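Local atomic coordinates of fructose-bisphosphate aldolase (Plasmodium falciparum, PDB entry 4TR9), a protein that belongs to the class I fructose-bisphosphate aldolase family and folds as a TIM barrel, four copies of which make up the assembly. Residues P110-P122 with K128-C140. Residues are numbered along the deposited sequence; the frame is centred on the assembly and turned at random.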
ATOM      1  N   PRO A 110      -0.604  25.422 -26.898  1.00 33.56           N
ATOM      2  CA  PRO A 110       0.809  25.164 -26.600  1.00 38.94           C
ATOM      3  C   PRO A 110       0.999  24.220 -25.415  1.00 34.92           C
ATOM      4  O   PRO A 110       0.356  24.386 -24.378  1.00 27.76           O
ATOM      5  CB  PRO A 110       1.361  26.558 -26.275  1.00 42.69           C
ATOM      6  CG  PRO A 110       0.384  27.515 -26.880  1.00 52.21           C
ATOM      7  CD  PRO A 110      -0.945  26.847 -26.751  1.00 44.80           C
ATOM      8  N   GLY A 111       1.880  23.237 -25.577  1.00 36.97           N
ATOM      9  CA  GLY A 111       2.205  22.309 -24.509  1.00 33.09           C
ATOM     10  C   GLY A 111       3.696  22.297 -24.247  1.00 40.04           C
ATOM     11  O   GLY A 111       4.479  22.721 -25.095  1.00 48.79           O
ATOM     12  N   ILE A 112       4.096  21.808 -23.079  1.00 38.57           N
ATOM     13  CA  ILE A 112       5.504  21.841 -22.701  1.00 36.18           C
ATOM     14  C   ILE A 112       5.962  20.559 -22.002  1.00 35.51           C
ATOM     15  O   ILE A 112       5.291  20.038 -21.111  1.00 33.57           O
ATOM     16  CB  ILE A 112       5.800  23.060 -21.794  1.00 38.38           C
ATOM     17  CG1 ILE A 112       7.275  23.091 -21.385  1.00 44.95           C
ATOM     18  CG2 ILE A 112       4.887  23.069 -20.573  1.00 33.18           C
ATOM     19  CD1 ILE A 112       8.227  23.260 -22.547  1.00 52.63           C
ATOM     20  N   LYS A 113       7.109  20.048 -22.437  1.00 41.66           N
ATOM     21  CA  LYS A 113       7.754  18.914 -21.790  1.00 38.02           C
ATOM     22  C   LYS A 113       8.502  19.393 -20.551  1.00 41.32           C
ATOM     23  O   LYS A 113       9.370  20.260 -20.643  1.00 45.48           O
ATOM     24  CB  LYS A 113       8.707  18.223 -22.767  1.00 43.89           C
ATOM     25  CG  LYS A 113       9.560  17.128 -22.161  1.00 50.11           C
ATOM     26  CD  LYS A 113      10.620  16.677 -23.152  1.00 58.23           C
ATOM     27  CE  LYS A 113      11.446  15.529 -22.605  1.00 66.44           C
ATOM     28  NZ  LYS A 113      10.620  14.307 -22.422  1.00 51.80           N
ATOM     29  N   VAL A 114       8.166  18.833 -19.392  1.00 37.61           N
ATOM     30  CA  VAL A 114       8.724  19.320 -18.134  1.00 44.31           C
ATOM     31  C   VAL A 114       9.644  18.315 -17.445  1.00 45.73           C
ATOM     32  O   VAL A 114      10.223  18.615 -16.401  1.00 47.55           O
ATOM     33  CB  VAL A 114       7.607  19.714 -17.144  1.00 39.38           C
ATOM     34  CG1 VAL A 114       6.655  20.708 -17.788  1.00 35.74           C
ATOM     35  CG2 VAL A 114       6.857  18.480 -16.670  1.00 33.13           C
ATOM     36  N   ASP A 115       9.783  17.126 -18.024  1.00 41.27           N
ATOM     37  CA  ASP A 115      10.628  16.099 -17.423  1.00 44.67           C
ATOM     38  C   ASP A 115      12.099  16.325 -17.772  1.00 52.00           C
ATOM     39  O   ASP A 115      12.416  16.875 -18.827  1.00 47.55           O
ATOM     40  CB  ASP A 115      10.177  14.699 -17.858  1.00 38.72           C
ATOM     41  CG  ASP A 115      10.455  14.415 -19.315  1.00 45.18           C
ATOM     42  OD1 ASP A 115      11.582  13.979 -19.634  1.00 65.71           O
ATOM     43  OD2 ASP A 115       9.541  14.610 -20.143  1.00 51.51           O
ATOM     44  N   LYS A 116      12.991  15.904 -16.878  1.00 39.45           N
ATOM     45  CA  LYS A 116      14.424  16.117 -17.062  1.00 38.68           C
ATOM     46  C   LYS A 116      15.157  14.848 -17.492  1.00 39.83           C
ATOM     47  O   LYS A 116      16.360  14.715 -17.267  1.00 43.26           O
ATOM     48  CB  LYS A 116      15.056  16.652 -15.774  1.00 45.08           C
ATOM     49  CG  LYS A 116      14.560  18.019 -15.336  1.00 44.09           C
ATOM     50  CD  LYS A 116      15.239  18.446 -14.042  1.00 49.77           C
ATOM     51  CE  LYS A 116      14.701  19.776 -13.540  1.00 55.35           C
ATOM     52  NZ  LYS A 116      15.317  20.165 -12.240  1.00 54.37           N
ATOM     53  N   GLY A 117      14.433  13.916 -18.103  1.00 36.41           N
ATOM     54  CA  GLY A 117      15.041  12.690 -18.587  1.00 44.53           C
ATOM     55  C   GLY A 117      14.951  11.541 -17.600  1.00 40.98           C
ATOM     56  O   GLY A 117      14.302  11.651 -16.561  1.00 37.87           O
ATOM     57  N   LEU A 118      15.617  10.435 -17.926  1.00 43.78           N
ATOM     58  CA  LEU A 118      15.528   9.220 -17.123  1.00 47.97           C
ATOM     59  C   LEU A 118      16.811   8.924 -16.353  1.00 50.53           C
ATOM     60  O   LEU A 118      17.908   9.266 -16.793  1.00 55.96           O
ATOM     61  CB  LEU A 118      15.179   8.026 -18.013  1.00 44.96           C
ATOM     62  CG  LEU A 118      13.887   8.124 -18.824  1.00 37.18           C
ATOM     63  CD1 LEU A 118      13.719   6.894 -19.699  1.00 40.64           C
ATOM     64  CD2 LEU A 118      12.689   8.301 -17.905  1.00 30.50           C
ATOM     65  N   VAL A 119      16.657   8.280 -15.200  1.00 38.85           N
ATOM     66  CA  VAL A 119      17.786   7.862 -14.375  1.00 51.93           C
ATOM     67  C   VAL A 119      17.522   6.467 -13.810  1.00 48.07           C
ATOM     68  O   VAL A 119      16.416   6.179 -13.352  1.00 46.57           O
ATOM     69  CB  VAL A 119      18.047   8.856 -13.216  1.00 47.10           C
ATOM     70  CG1 VAL A 119      19.023   8.271 -12.207  1.00 57.08           C
ATOM     71  CG2 VAL A 119      18.567  10.180 -13.753  1.00 55.45           C
ATOM     72  N   ASN A 120      18.534   5.604 -13.859  1.00 43.04           N
ATOM     73  CA  ASN A 120      18.421   4.248 -13.329  1.00 39.87           C
ATOM     74  C   ASN A 120      18.025   4.216 -11.858  1.00 38.85           C
ATOM     75  O   ASN A 120      18.499   5.025 -11.060  1.00 41.01           O
ATOM     76  CB  ASN A 120      19.740   3.493 -13.512  1.00 53.38           C
ATOM     77  CG  ASN A 120      19.971   3.061 -14.944  1.00 63.56           C
ATOM     78  OD1 ASN A 120      19.035   2.696 -15.653  1.00 66.58           O
ATOM     79  ND2 ASN A 120      21.227   3.095 -15.376  1.00 73.18           N
ATOM     80  N   ILE A 121      17.151   3.281 -11.505  1.00 44.24           N
ATOM     81  CA  ILE A 121      16.792   3.057 -10.112  1.00 40.49           C
ATOM     82  C   ILE A 121      17.783   2.094  -9.477  1.00 47.62           C
ATOM     83  O   ILE A 121      18.011   1.004 -10.001  1.00 48.60           O
ATOM     84  CB  ILE A 121      15.369   2.486  -9.964  1.00 38.46           C
ATOM     85  CG1 ILE A 121      14.339   3.430 -10.582  1.00 33.26           C
ATOM     86  CG2 ILE A 121      15.045   2.235  -8.499  1.00 41.54           C
ATOM     87  CD1 ILE A 121      12.916   2.922 -10.487  1.00 21.65           C
ATOM     88  N   PRO A 122      18.389   2.500  -8.351  1.00 43.38           N
ATOM     89  CA  PRO A 122      19.295   1.622  -7.603  1.00 42.46           C
ATOM     90  C   PRO A 122      18.608   0.321  -7.200  1.00 47.57           C
ATOM     91  O   PRO A 122      17.390   0.309  -7.011  1.00 45.78           O
ATOM     92  CB  PRO A 122      19.657   2.456  -6.373  1.00 42.78           C
ATOM     93  CG  PRO A 122      19.478   3.867  -6.815  1.00 42.05           C
ATOM     94  CD  PRO A 122      18.311   3.846  -7.758  1.00 42.24           C
ATOM     95  N   LYS A 128      14.230   2.438 -15.229  1.00 48.73           N
ATOM     96  CA  LYS A 128      14.379   3.889 -15.238  1.00 41.84           C
ATOM     97  C   LYS A 128      13.437   4.631 -14.294  1.00 35.48           C
ATOM     98  O   LYS A 128      12.355   4.150 -13.956  1.00 34.31           O
ATOM     99  CB  LYS A 128      14.180   4.416 -16.661  1.00 46.46           C
ATOM    100  CG  LYS A 128      15.062   3.745 -17.699  1.00 49.34           C
ATOM    101  CD  LYS A 128      16.532   3.915 -17.364  1.00 49.65           C
ATOM    102  CE  LYS A 128      17.417   3.247 -18.403  1.00 65.60           C
ATOM    103  NZ  LYS A 128      18.860   3.389 -18.067  1.00 75.12           N
ATOM    104  N   SER A 129      13.874   5.817 -13.880  1.00 41.25           N
ATOM    105  CA  SER A 129      13.051   6.746 -13.116  1.00 38.41           C
ATOM    106  C   SER A 129      13.202   8.145 -13.709  1.00 43.41           C
ATOM    107  O   SER A 129      14.276   8.505 -14.189  1.00 47.13           O
ATOM    108  CB  SER A 129      13.446   6.741 -11.639  1.00 42.51           C
ATOM    109  OG  SER A 129      12.748   7.740 -10.918  1.00 43.59           O
ATOM    110  N   THR A 130      12.130   8.932 -13.679  1.00 47.44           N
ATOM    111  CA  THR A 130      12.145  10.245 -14.317  1.00 42.35           C
ATOM    112  C   THR A 130      12.373  11.376 -13.313  1.00 46.74           C
ATOM    113  O   THR A 130      11.748  11.414 -12.254  1.00 47.16           O
ATOM    114  CB  THR A 130      10.833  10.510 -15.075  1.00 39.61           C
ATOM    115  OG1 THR A 130      10.307   9.274 -15.573  1.00 41.36           O
ATOM    116  CG2 THR A 130      11.077  11.451 -16.239  1.00 42.03           C
ATOM    117  N   GLN A 131      13.271  12.293 -13.659  1.00 46.94           N
ATOM    118  CA  GLN A 131      13.574  13.431 -12.799  0.99 48.49           C
ATOM    119  C   GLN A 131      12.941  14.714 -13.330  1.00 44.13           C
ATOM    120  O   GLN A 131      12.676  14.835 -14.525  1.00 42.00           O
ATOM    121  CB  GLN A 131      15.087  13.610 -12.664  0.99 50.97           C
ATOM    122  CG  GLN A 131      15.782  12.474 -11.936  0.99 50.49           C
ATOM    123  CD  GLN A 131      17.261  12.732 -11.732  0.99 57.50           C
ATOM    124  OE1 GLN A 131      17.901  13.409 -12.537  0.99 60.41           O
ATOM    125  NE2 GLN A 131      17.810  12.199 -10.647  0.99 59.96           N
ATOM    126  N   GLY A 132      12.693  15.666 -12.436  1.00 43.98           N
ATOM    127  CA  GLY A 132      12.117  16.939 -12.835  1.00 40.01           C
ATOM    128  C   GLY A 132      11.196  17.574 -11.811  1.00 38.35           C
ATOM    129  O   GLY A 132      10.505  18.548 -12.112  1.00 39.59           O
ATOM    130  N   LEU A 133      11.184  17.032 -10.597  1.00 36.08           N
ATOM    131  CA  LEU A 133      10.319  17.551  -9.545  1.00 36.46           C
ATOM    132  C   LEU A 133      10.893  18.811  -8.903  1.00 40.82           C
ATOM    133  O   LEU A 133      10.147  19.681  -8.455  1.00 42.36           O
ATOM    134  CB  LEU A 133      10.079  16.484  -8.474  1.00 33.31           C
ATOM    135  CG  LEU A 133       9.168  15.322  -8.874  1.00 32.62           C
ATOM    136  CD1 LEU A 133       9.042  14.321  -7.737  1.00 31.99           C
ATOM    137  CD2 LEU A 133       7.800  15.842  -9.287  1.00 27.79           C
ATOM    138  N   ASP A 134      12.219  18.906  -8.865  1.00 34.67           N
ATOM    139  CA  ASP A 134      12.884  20.048  -8.243  1.00 40.37           C
ATOM    140  C   ASP A 134      12.689  21.322  -9.058  1.00 45.54           C
ATOM    141  O   ASP A 134      13.170  21.433 -10.186  1.00 45.84           O
ATOM    142  CB  ASP A 134      14.378  19.767  -8.063  1.00 42.75           C
ATOM    143  CG  ASP A 134      14.641  18.546  -7.204  1.00 46.50           C
ATOM    144  OD1 ASP A 134      13.730  18.134  -6.454  1.00 43.70           O
ATOM    145  OD2 ASP A 134      15.761  17.999  -7.274  1.00 51.87           O
ATOM    146  N   GLY A 135      11.978  22.283  -8.477  1.00 42.34           N
ATOM    147  CA  GLY A 135      11.724  23.551  -9.134  1.00 48.36           C
ATOM    148  C   GLY A 135      10.676  23.454 -10.226  1.00 49.23           C
ATOM    149  O   GLY A 135      10.580  24.333 -11.083  1.00 43.46           O
ATOM    150  N   LEU A 136       9.886  22.385 -10.195  1.00 47.07           N
ATOM    151  CA  LEU A 136       8.850  22.166 -11.197  1.00 44.53           C
ATOM    152  C   LEU A 136       7.762  23.230 -11.118  1.00 41.39           C
ATOM    153  O   LEU A 136       7.305  23.739 -12.142  1.00 43.97           O
ATOM    154  CB  LEU A 136       8.233  20.773 -11.039  1.00 32.85           C
ATOM    155  CG  LEU A 136       7.087  20.429 -11.993  1.00 32.04           C
ATOM    156  CD1 LEU A 136       7.539  20.539 -13.441  1.00 33.88           C
ATOM    157  CD2 LEU A 136       6.539  19.041 -11.705  1.00 26.29           C
ATOM    158  N   ALA A 137       7.352  23.565  -9.899  1.00 36.46           N
ATOM    159  CA  ALA A 137       6.308  24.562  -9.682  1.00 37.45           C
ATOM    160  C   ALA A 137       6.732  25.932 -10.203  1.00 45.60           C
ATOM    161  O   ALA A 137       5.906  26.700 -10.698  1.00 44.96           O
ATOM    162  CB  ALA A 137       5.954  24.643  -8.205  1.00 32.11           C
ATOM    163  N   GLU A 138       8.021  26.228 -10.091  1.00 42.85           N
ATOM    164  CA  GLU A 138       8.557  27.497 -10.565  1.00 46.41           C
ATOM    165  C   GLU A 138       8.573  27.546 -12.089  1.00 47.43           C
ATOM    166  O   GLU A 138       8.307  28.589 -12.687  1.00 48.51           O
ATOM    167  CB  GLU A 138       9.966  27.729 -10.012  1.00 50.77           C
ATOM    168  CG  GLU A 138      10.005  28.158  -8.550  1.00 61.24           C
ATOM    169  CD  GLU A 138       9.540  27.071  -7.598  1.00 65.98           C
ATOM    170  OE1 GLU A 138       9.730  25.877  -7.916  1.00 67.86           O
ATOM    171  OE2 GLU A 138       8.980  27.409  -6.534  1.00 70.06           O
ATOM    172  N   ARG A 139       8.881  26.414 -12.712  1.00 39.83           N
ATOM    173  CA  ARG A 139       8.916  26.334 -14.167  1.00 42.30           C
ATOM    174  C   ARG A 139       7.509  26.370 -14.754  1.00 42.56           C
ATOM    175  O   ARG A 139       7.296  26.915 -15.835  1.00 46.45           O
ATOM    176  CB  ARG A 139       9.646  25.068 -14.623  1.00 39.59           C
ATOM    177  CG  ARG A 139      11.106  25.017 -14.210  1.00 47.54           C
ATOM    178  CD  ARG A 139      11.864  23.943 -14.973  1.00 44.34           C
ATOM    179  NE  ARG A 139      11.259  22.623 -14.820  1.00 45.08           N
ATOM    180  CZ  ARG A 139      11.527  21.792 -13.819  1.00 44.76           C
ATOM    181  NH1 ARG A 139      10.932  20.608 -13.761  1.00 37.84           N
ATOM    182  NH2 ARG A 139      12.388  22.143 -12.874  1.00 46.41           N
ATOM    183  N   CYS A 140       6.553  25.788 -14.035  1.00 48.47           N
ATOM    184  CA  CYS A 140       5.160  25.796 -14.471  1.00 45.12           C
ATOM    185  C   CYS A 140       4.627  27.221 -14.574  1.00 47.67           C
ATOM    186  O   CYS A 140       3.938  27.566 -15.535  1.00 47.72           O
ATOM    187  CB  CYS A 140       4.288  24.976 -13.516  1.00 36.81           C
ATOM    188  SG  CYS A 140       4.521  23.186 -13.621  1.00 39.71           S
TER
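A beta hairpin inserted between a strand and the following helix of the TIM barrel brings these residues together: barrel strand 109-113 runs out through the loop 114-117 into strand 118-120, and strand 128-130 returns antiparallel to it, leading to helix 136-146. Val119 and Ser129 form the hydrogen-bonded pair, Val119 N to Ser129 O and Ser129 N to Val119 O both 2.6 Å. Gln131 N donates a hydrogen bond to Gly117 O, and Lys116 N one to Gln131 O, continuing the pairing toward the barrel. Leu118 and Thr130 share one side of the hairpin, CD2 of Leu118 lying 3.5 Å from Thr130 OG1, whose hydroxyl is hydrogen-bonded to Arg154 O. Ser129 CB rests 3.6 Å from Ile121 CG1. Near the far end Lys128, bent at chi2 (-59°), runs alongside Asn120 and donates a hydrogen bond from NZ to Asn120 OD1 (2.5 Å), the donor standing off the carbonyl plane of the amide. Lys113, which touches the bound 38D, forms a salt bridge with Asp115, whose OD1 closes an Asx turn with Gly117 N. Where the helix begins, Lys116 stretches out fully, laying CE over a face of the Arg139 guanidinium. Asp134 of the second subunit forms a salt bridge with this lysine, which probably eases the closeness of the two cations. Both also grip one carbonyl: Asp134 O accepts from Lys116 NZ at 3.2 Å and from Arg139 NH2 at 2.9 Å.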